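PDB 1H2B: alcohol dehydrogenase from Aeropyrum pernix, which probably catalyses the zinc-dependent, NAD-linked oxidation of alcohols to aldehydes or ketones in a hyperthermophilic archaeon. Local coordinates for residues R41-V46 with R142-S147; L103-T108 with L126-L131. All blocks are in the same frame, centred on the assembly; numbering follows the deposited sequence.

Interaction 1 of 2, residues R41-V46 with R142-S147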
ATOM      1  N   ARG B  41       9.235 -11.447 -33.194  1.00 23.86           N
ATOM      2  CA  ARG B  41       8.301 -11.180 -32.109  1.00 22.97           C
ATOM      3  C   ARG B  41       6.912 -10.876 -32.644  1.00 20.93           C
ATOM      4  O   ARG B  41       5.927 -10.923 -31.889  1.00 21.49           O
ATOM      5  CB  ARG B  41       8.769 -10.012 -31.240  1.00 25.44           C
ATOM      6  CG  ARG B  41       8.562  -8.652 -31.935  1.00 27.28           C
ATOM      7  CD  ARG B  41       9.301  -7.478 -31.309  1.00 39.11           C
ATOM      8  NE  ARG B  41       9.247  -7.488 -29.846  1.00 40.39           N
ATOM      9  CZ  ARG B  41       9.511  -6.437 -29.073  1.00 47.66           C
ATOM     10  NH1 ARG B  41       9.832  -5.262 -29.609  1.00 49.20           N
ATOM     11  NH2 ARG B  41       9.444  -6.556 -27.756  1.00 49.28           N
ATOM     12  N   PHE B  42       6.824 -10.583 -33.948  1.00 20.02           N
ATOM     13  CA  PHE B  42       5.525 -10.385 -34.564  1.00 19.30           C
ATOM     14  C   PHE B  42       4.967 -11.704 -35.011  1.00 18.90           C
ATOM     15  O   PHE B  42       5.016 -12.062 -36.196  1.00 22.11           O
ATOM     16  CB  PHE B  42       5.641  -9.373 -35.712  1.00 17.81           C
ATOM     17  CG  PHE B  42       6.076  -8.031 -35.234  1.00 18.86           C
ATOM     18  CD1 PHE B  42       7.397  -7.622 -35.412  1.00 21.72           C
ATOM     19  CD2 PHE B  42       5.173  -7.194 -34.578  1.00 19.89           C
ATOM     20  CE1 PHE B  42       7.805  -6.350 -34.915  1.00 23.76           C
ATOM     21  CE2 PHE B  42       5.567  -5.955 -34.078  1.00 21.54           C
ATOM     22  CZ  PHE B  42       6.903  -5.537 -34.257  1.00 24.88           C
ATOM     23  N   ASP B  43       4.431 -12.448 -34.048  1.00 15.89           N
ATOM     24  CA  ASP B  43       4.035 -13.818 -34.325  1.00 17.11           C
ATOM     25  C   ASP B  43       2.500 -13.959 -34.447  1.00 17.56           C
ATOM     26  O   ASP B  43       1.965 -15.068 -34.491  1.00 18.04           O
ATOM     27  CB  ASP B  43       4.605 -14.753 -33.264  1.00 18.68           C
ATOM     28  CG  ASP B  43       4.207 -14.363 -31.855  1.00 21.41           C
ATOM     29  OD1 ASP B  43       3.335 -13.466 -31.699  1.00 19.42           O
ATOM     30  OD2 ASP B  43       4.741 -14.886 -30.858  1.00 23.90           O
ATOM     31  N   VAL B  44       1.796 -12.829 -34.570  1.00 14.91           N
ATOM     32  CA  VAL B  44       0.355 -12.849 -34.817  1.00 15.74           C
ATOM     33  C   VAL B  44      -0.013 -11.789 -35.832  1.00 16.17           C
ATOM     34  O   VAL B  44       0.472 -10.682 -35.747  1.00 17.45           O
ATOM     35  CB  VAL B  44      -0.490 -12.546 -33.527  1.00 14.84           C
ATOM     36  CG1 VAL B  44      -1.971 -12.401 -33.854  1.00 18.26           C
ATOM     37  CG2 VAL B  44      -0.269 -13.635 -32.485  1.00 16.19           C
ATOM     38  N   ILE B  45      -0.824 -12.159 -36.816  1.00 15.40           N
ATOM     39  CA  ILE B  45      -1.465 -11.141 -37.666  1.00 14.58           C
ATOM     40  C   ILE B  45      -2.976 -11.157 -37.431  1.00 15.88           C
ATOM     41  O   ILE B  45      -3.624 -12.209 -37.418  1.00 15.64           O
ATOM     42  CB  ILE B  45      -1.123 -11.341 -39.169  1.00 16.39           C
ATOM     43  CG1 ILE B  45       0.367 -11.100 -39.376  1.00 18.47           C
ATOM     44  CG2 ILE B  45      -1.972 -10.362 -40.042  1.00 15.17           C
ATOM     45  CD1 ILE B  45       0.884 -11.600 -40.732  1.00 21.71           C
ATOM     46  N   VAL B  46      -3.543  -9.957 -37.249  1.00 15.94           N
ATOM     47  CA  VAL B  46      -4.960  -9.781 -37.002  1.00 16.09           C
ATOM     48  C   VAL B  46      -5.605  -9.097 -38.183  1.00 15.46           C
ATOM     49  O   VAL B  46      -5.027  -8.168 -38.748  1.00 18.02           O
ATOM     50  CB  VAL B  46      -5.157  -8.901 -35.720  1.00 17.31           C
ATOM     51  CG1 VAL B  46      -6.593  -8.520 -35.517  1.00 20.55           C
ATOM     52  CG2 VAL B  46      -4.602  -9.645 -34.507  1.00 20.84           C
ATOM     53  N   ARG B 142       0.181  -6.774 -37.813  1.00 15.09           N
ATOM     54  CA  ARG B 142       0.991  -7.686 -37.017  1.00 15.66           C
ATOM     55  C   ARG B 142       1.188  -7.214 -35.580  1.00 16.76           C
ATOM     56  O   ARG B 142       1.257  -5.982 -35.282  1.00 17.75           O
ATOM     57  CB  ARG B 142       2.309  -8.020 -37.730  1.00 16.25           C
ATOM     58  CG  ARG B 142       3.318  -6.889 -37.839  1.00 16.74           C
ATOM     59  CD  ARG B 142       4.569  -7.275 -38.615  1.00 17.49           C
ATOM     60  NE  ARG B 142       5.624  -6.293 -38.412  1.00 17.57           N
ATOM     61  CZ  ARG B 142       6.913  -6.538 -38.661  1.00 18.89           C
ATOM     62  NH1 ARG B 142       7.296  -7.718 -39.167  1.00 21.85           N
ATOM     63  NH2 ARG B 142       7.839  -5.594 -38.446  1.00 22.52           N
ATOM     64  N   THR B 143       1.280  -8.202 -34.684  1.00 14.74           N
ATOM     65  CA  THR B 143       1.473  -7.914 -33.273  1.00 15.78           C
ATOM     66  C   THR B 143       2.108  -9.125 -32.617  1.00 17.52           C
ATOM     67  O   THR B 143       2.441 -10.071 -33.332  1.00 17.51           O
ATOM     68  CB  THR B 143       0.121  -7.486 -32.634  1.00 17.56           C
ATOM     69  OG1 THR B 143       0.381  -7.077 -31.293  1.00 19.25           O
ATOM     70  CG2 THR B 143      -0.869  -8.645 -32.535  1.00 18.71           C
ATOM     71  N   SER B 144       2.217  -9.111 -31.279  1.00 16.98           N
ATOM     72  CA  SER B 144       2.770 -10.243 -30.508  1.00 15.84           C
ATOM     73  C   SER B 144       1.629 -10.978 -29.821  1.00 15.48           C
ATOM     74  O   SER B 144       0.643 -10.394 -29.387  1.00 16.41           O
ATOM     75  CB  SER B 144       3.726  -9.756 -29.438  1.00 19.09           C
ATOM     76  OG  SER B 144       4.033 -10.824 -28.516  1.00 19.60           O
ATOM     77  N   HIS B 145       1.754 -12.310 -29.702  1.00 15.92           N
ATOM     78  CA  HIS B 145       0.750 -13.068 -28.971  1.00 16.34           C
ATOM     79  C   HIS B 145       0.652 -12.562 -27.523  1.00 14.99           C
ATOM     80  O   HIS B 145      -0.426 -12.686 -26.929  1.00 16.68           O
ATOM     81  CB  HIS B 145       1.076 -14.597 -28.971  1.00 16.12           C
ATOM     82  CG  HIS B 145       2.214 -14.962 -28.080  1.00 18.85           C
ATOM     83  ND1 HIS B 145       3.524 -14.948 -28.499  1.00 22.45           N
ATOM     84  CD2 HIS B 145       2.244 -15.326 -26.769  1.00 21.03           C
ATOM     85  CE1 HIS B 145       4.316 -15.274 -27.491  1.00 26.82           C
ATOM     86  NE2 HIS B 145       3.564 -15.522 -26.438  1.00 23.04           N
ATOM     87  N   ARG B 146       1.736 -11.966 -27.016  1.00 15.08           N
ATOM     88  CA  ARG B 146       1.737 -11.420 -25.647  1.00 15.17           C
ATOM     89  C   ARG B 146       0.771 -10.226 -25.524  1.00 16.04           C
ATOM     90  O   ARG B 146       0.403  -9.860 -24.405  1.00 15.97           O
ATOM     91  CB  ARG B 146       3.120 -10.991 -25.181  1.00 15.75           C
ATOM     92  CG  ARG B 146       4.014 -12.194 -24.920  1.00 28.27           C
ATOM     93  CD  ARG B 146       5.359 -11.783 -24.349  1.00 30.24           C
ATOM     94  NE  ARG B 146       5.269 -11.838 -22.892  1.00 48.59           N
ATOM     95  CZ  ARG B 146       5.216 -10.783 -22.093  1.00 40.04           C
ATOM     96  NH1 ARG B 146       5.273  -9.559 -22.587  1.00 48.00           N
ATOM     97  NH2 ARG B 146       5.120 -10.955 -20.789  1.00 42.58           N
ATOM     98  N   SER B 147       0.359  -9.644 -26.642  1.00 15.72           N
ATOM     99  CA  SER B 147      -0.522  -8.470 -26.615  1.00 14.53           C
ATOM    100  C   SER B 147      -1.972  -8.873 -26.768  1.00 14.08           C
ATOM    101  O   SER B 147      -2.868  -8.048 -26.709  1.00 16.77           O
ATOM    102  CB  SER B 147      -0.156  -7.513 -27.788  1.00 14.49           C
ATOM    103  OG  SER B 147       1.217  -7.193 -27.767  1.00 16.67           O
TER
HETATM  104  O   HOH W   1       5.966 -12.291 -29.550  1.00 26.25           O

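Interaction 2 of 2, residues L103-T108 with L126-L131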
ATOM      1  N   LEU B 103      -6.462  -6.094 -28.575  1.00 12.35           N
ATOM      2  CA  LEU B 103      -5.009  -5.981 -28.495  1.00 12.77           C
ATOM      3  C   LEU B 103      -4.519  -4.968 -27.507  1.00 12.42           C
ATOM      4  O   LEU B 103      -4.860  -3.773 -27.588  1.00 14.08           O
ATOM      5  CB  LEU B 103      -4.379  -5.649 -29.871  1.00 15.66           C
ATOM      6  CG  LEU B 103      -4.795  -6.612 -30.985  1.00 15.62           C
ATOM      7  CD1 LEU B 103      -4.128  -6.209 -32.340  1.00 18.40           C
ATOM      8  CD2 LEU B 103      -4.364  -8.023 -30.637  1.00 15.74           C
ATOM      9  N   HIS B 104      -3.663  -5.412 -26.579  1.00 12.78           N
ATOM     10  CA  HIS B 104      -2.912  -4.457 -25.774  1.00 13.75           C
ATOM     11  C   HIS B 104      -1.975  -3.667 -26.691  1.00 13.07           C
ATOM     12  O   HIS B 104      -1.391  -4.234 -27.610  1.00 15.35           O
ATOM     13  CB  HIS B 104      -2.072  -5.200 -24.746  1.00 13.61           C
ATOM     14  CG  HIS B 104      -1.453  -4.292 -23.737  1.00 14.58           C
ATOM     15  ND1 HIS B 104      -0.322  -3.554 -24.006  1.00 15.18           N
ATOM     16  CD2 HIS B 104      -1.871  -3.923 -22.507  1.00 15.32           C
ATOM     17  CE1 HIS B 104      -0.051  -2.767 -22.969  1.00 15.55           C
ATOM     18  NE2 HIS B 104      -0.980  -2.983 -22.041  1.00 13.34           N
ATOM     19  N   PRO B 105      -1.902  -2.347 -26.541  1.00 13.65           N
ATOM     20  CA  PRO B 105      -1.167  -1.587 -27.561  1.00 15.40           C
ATOM     21  C   PRO B 105       0.336  -1.755 -27.556  1.00 13.42           C
ATOM     22  O   PRO B 105       0.951  -1.323 -28.522  1.00 16.82           O
ATOM     23  CB  PRO B 105      -1.584  -0.123 -27.301  1.00 16.90           C
ATOM     24  CG  PRO B 105      -2.258  -0.111 -25.966  1.00 20.62           C
ATOM     25  CD  PRO B 105      -2.576  -1.482 -25.550  1.00 15.65           C
ATOM     26  N   ALA B 106       0.940  -2.314 -26.510  1.00 13.24           N
ATOM     27  CA  ALA B 106       2.394  -2.507 -26.437  1.00 15.42           C
ATOM     28  C   ALA B 106       2.764  -3.897 -26.931  1.00 14.98           C
ATOM     29  O   ALA B 106       2.061  -4.869 -26.653  1.00 17.41           O
ATOM     30  CB  ALA B 106       2.855  -2.388 -24.987  1.00 17.83           C
ATOM     31  N   VAL B 107       3.828  -3.982 -27.708  1.00 14.12           N
ATOM     32  CA  VAL B 107       4.394  -5.246 -28.110  1.00 15.68           C
ATOM     33  C   VAL B 107       5.697  -5.383 -27.317  1.00 17.95           C
ATOM     34  O   VAL B 107       6.633  -4.597 -27.501  1.00 19.53           O
ATOM     35  CB  VAL B 107       4.650  -5.249 -29.652  1.00 16.02           C
ATOM     36  CG1 VAL B 107       5.547  -6.464 -30.017  1.00 22.22           C
ATOM     37  CG2 VAL B 107       3.342  -5.308 -30.398  1.00 15.75           C
ATOM     38  N   THR B 108       5.754  -6.361 -26.411  1.00 19.22           N
ATOM     39  CA  THR B 108       6.866  -6.483 -25.455  1.00 23.10           C
ATOM     40  C   THR B 108       7.525  -7.869 -25.491  1.00 27.72           C
ATOM     41  O   THR B 108       6.899  -8.820 -25.906  1.00 30.98           O
ATOM     42  CB  THR B 108       6.369  -6.213 -24.002  1.00 24.08           C
ATOM     43  OG1 THR B 108       5.349  -7.156 -23.684  1.00 28.10           O
ATOM     44  CG2 THR B 108       5.651  -4.861 -23.903  1.00 27.15           C
ATOM     45  N   LEU B 126      10.236  -2.091 -25.928  1.00 30.23           N
ATOM     46  CA  LEU B 126       8.845  -1.816 -26.289  1.00 29.08           C
ATOM     47  C   LEU B 126       8.691  -1.248 -27.702  1.00 29.56           C
ATOM     48  O   LEU B 126       9.382  -0.311 -28.096  1.00 31.45           O
ATOM     49  CB  LEU B 126       8.275  -0.791 -25.290  1.00 25.35           C
ATOM     50  CG  LEU B 126       6.771  -0.558 -25.301  1.00 30.86           C
ATOM     51  CD1 LEU B 126       6.032  -1.658 -25.949  1.00 40.82           C
ATOM     52  CD2 LEU B 126       6.396  -0.559 -23.854  1.00 29.17           C
ATOM     53  N   GLU B 127       7.754  -1.828 -28.447  1.00 25.77           N
ATOM     54  CA  GLU B 127       7.302  -1.289 -29.742  1.00 20.55           C
ATOM     55  C   GLU B 127       5.795  -1.070 -29.601  1.00 19.46           C
ATOM     56  O   GLU B 127       5.173  -1.702 -28.744  1.00 21.16           O
ATOM     57  CB  GLU B 127       7.598  -2.334 -30.811  1.00 23.36           C
ATOM     58  CG  GLU B 127       9.102  -2.564 -30.952  1.00 27.94           C
ATOM     59  CD  GLU B 127       9.506  -3.266 -32.237  1.00 34.99           C
ATOM     60  OE1 GLU B 127       9.731  -4.499 -32.193  1.00 41.80           O
ATOM     61  OE2 GLU B 127       9.610  -2.587 -33.280  1.00 44.72           O
ATOM     62  N   PHE B 128       5.237  -0.138 -30.363  1.00 17.53           N
ATOM     63  CA  PHE B 128       3.869   0.286 -30.097  1.00 16.96           C
ATOM     64  C   PHE B 128       3.212   0.519 -31.441  1.00 16.67           C
ATOM     65  O   PHE B 128       3.360   1.621 -32.039  1.00 19.15           O
ATOM     66  CB  PHE B 128       3.929   1.560 -29.219  1.00 17.52           C
ATOM     67  CG  PHE B 128       2.662   1.894 -28.447  1.00 22.78           C
ATOM     68  CD1 PHE B 128       2.674   1.916 -27.053  1.00 32.17           C
ATOM     69  CD2 PHE B 128       1.522   2.327 -29.098  1.00 23.67           C
ATOM     70  CE1 PHE B 128       1.525   2.262 -26.333  1.00 35.09           C
ATOM     71  CE2 PHE B 128       0.369   2.698 -28.392  1.00 22.87           C
ATOM     72  CZ  PHE B 128       0.373   2.656 -26.992  1.00 29.11           C
ATOM     73  N   PRO B 129       2.503  -0.488 -31.982  1.00 15.81           N
ATOM     74  CA  PRO B 129       1.781  -0.316 -33.247  1.00 15.93           C
ATOM     75  C   PRO B 129       0.918   0.968 -33.281  1.00 16.98           C
ATOM     76  O   PRO B 129       0.152   1.292 -32.367  1.00 17.22           O
ATOM     77  CB  PRO B 129       0.920  -1.558 -33.330  1.00 17.33           C
ATOM     78  CG  PRO B 129       1.835  -2.633 -32.664  1.00 16.93           C
ATOM     79  CD  PRO B 129       2.385  -1.870 -31.471  1.00 17.42           C
ATOM     80  N   GLY B 130       1.116   1.736 -34.348  1.00 16.83           N
ATOM     81  CA  GLY B 130       0.390   2.982 -34.464  1.00 17.52           C
ATOM     82  C   GLY B 130       1.121   4.183 -33.916  1.00 19.00           C
ATOM     83  O   GLY B 130       0.768   5.304 -34.275  1.00 19.44           O
ATOM     84  N   LEU B 131       2.078   3.991 -33.015  1.00 19.43           N
ATOM     85  CA  LEU B 131       2.763   5.135 -32.409  1.00 21.38           C
ATOM     86  C   LEU B 131       4.095   5.319 -33.071  1.00 24.69           C
ATOM     87  O   LEU B 131       4.425   6.415 -33.473  1.00 28.12           O
ATOM     88  CB  LEU B 131       3.030   4.931 -30.915  1.00 22.79           C
ATOM     89  CG  LEU B 131       2.124   5.715 -29.972  1.00 32.37           C
ATOM     90  CD1 LEU B 131       2.506   7.169 -29.924  1.00 28.39           C
ATOM     91  CD2 LEU B 131       0.653   5.557 -30.368  1.00 30.48           C
TER
HETATM   92  O   HOH W   2      -0.819  -0.515 -30.536  1.00 15.24           O

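Interaction 1 of 2, residues R41-V46 with R142-S147
A classic beta bulge starts the antiparallel pairing of strands 44-52 and 140-143 in the GroES-like domain: D43 and V44 both face T143. The amide of T143 gives a bond of 2.8 Å to V44 O, and V44 N returns a longer one to T143 O. Beyond this pair, I45 lies against R142 in a non-hydrogen-bonded position, its CG1 touching R142 CB.

Just before the bulge, the guanidinium of R142 lies flat on the F42 ring, planes 9° apart and centres 4.0 Å apart, so this is a cation-pi stack. R142 CZ sits 3.5 Å from F42 CD1, offset from the ring centre, while CG of R41 packs on the opposite face. From CG to NE the R142 chain is extended, and NH1 also has a salt bridge to E39 and a bond to R37 O.

Within the bulge, D43 holds H145 by both oxygens. H145 N reaches the syn lone pair of D43 OD1 at 2.8 Å. H145 ND1 meets D43 OD2 at 2.7 Å, on the syn side but somewhat out of the carboxylate plane, while staying close to the plane of the imidazole. Chi1 of 56° sets D43 CG between its backbone N and carbonyl carbon; the carboxylate and imidazole planes are 43° apart. A water accepts from S144 OG and donates to R41 O and, at 3.2 Å, to D43 OD2.

With both oxygens engaged, the carboxylate has little freedom to turn, and with ND1 donating, the nearby negative charge would probably make the imidazole somewhat more basic.

Interaction 2 of 2, residues L103-T108 with L126-L131
F128 sets its ring beside P105, the two side chains pointing the same way, with CZ and CE2 on the proline CB; the closer pair, F128 CZ to P105 CB, is 3.4 Å. The carbonyl oxygen of P105 lies over one face of this ring, 3.6 Å above the plane and offset toward the rim. With F128 CG anti to the backbone N (chi1 -160°), CG itself comes to lie 3.6 Å from P105 O. An alanine here would remove the ring from P105 CB and the P105 carbonyl, and would probably leave a gap in the wall of the octanoic acid pocket.

Beside this overlap, V107 and E127 form a single antiparallel bridge, hydrogen-bonded both ways. V107 N reaches E127 O at 2.8 Å, and E127 N answers to V107 O at 3.1 Å, both nearly straight at 173°. P129 flanks the bridge: its CD is 3.3 Å from P105 O and also meets V107 CG2, the P129 and V107 side chains crossing at about a right angle. L126 packs at the other end, where its CD1 is pressed tightly against A106 CB at 3.4 Å and also touches T108 CG2. One water donates to both P105 O and P129 O, joining the two loops where no direct bond does.

This lone bridge between irregular chain draws together the two ends of the excursion carrying D109, C112 and C115 of the second zinc site, as in the structural-zinc lobe of zinc-containing alcohol dehydrogenases, while F128 lines the octanoic acid pocket near H79 of the other zinc.

How the interactions relate
Both contacts belong to the GroES-like domain, with centres about 10 Å apart. Along the chain interaction 2 is nested within the loop closed by interaction 1: 41-46 comes first, then 103-108 and 126-131, then 142-147. Interaction 1 pairs two strands of the mixed sheet, whereas interaction 2 joins the loops on either side of helix 113-116, which carries zinc ligand C115. They meet directly: R41 NH1 forms a salt bridge of 2.7 Å to E127 OE1, and S147 OG probably hydrogen-bonds to A106 O. L103 and V107 also pack on T143. The paired strands are thus tied to loops bordering both the second zinc and the octanoic acid pocket.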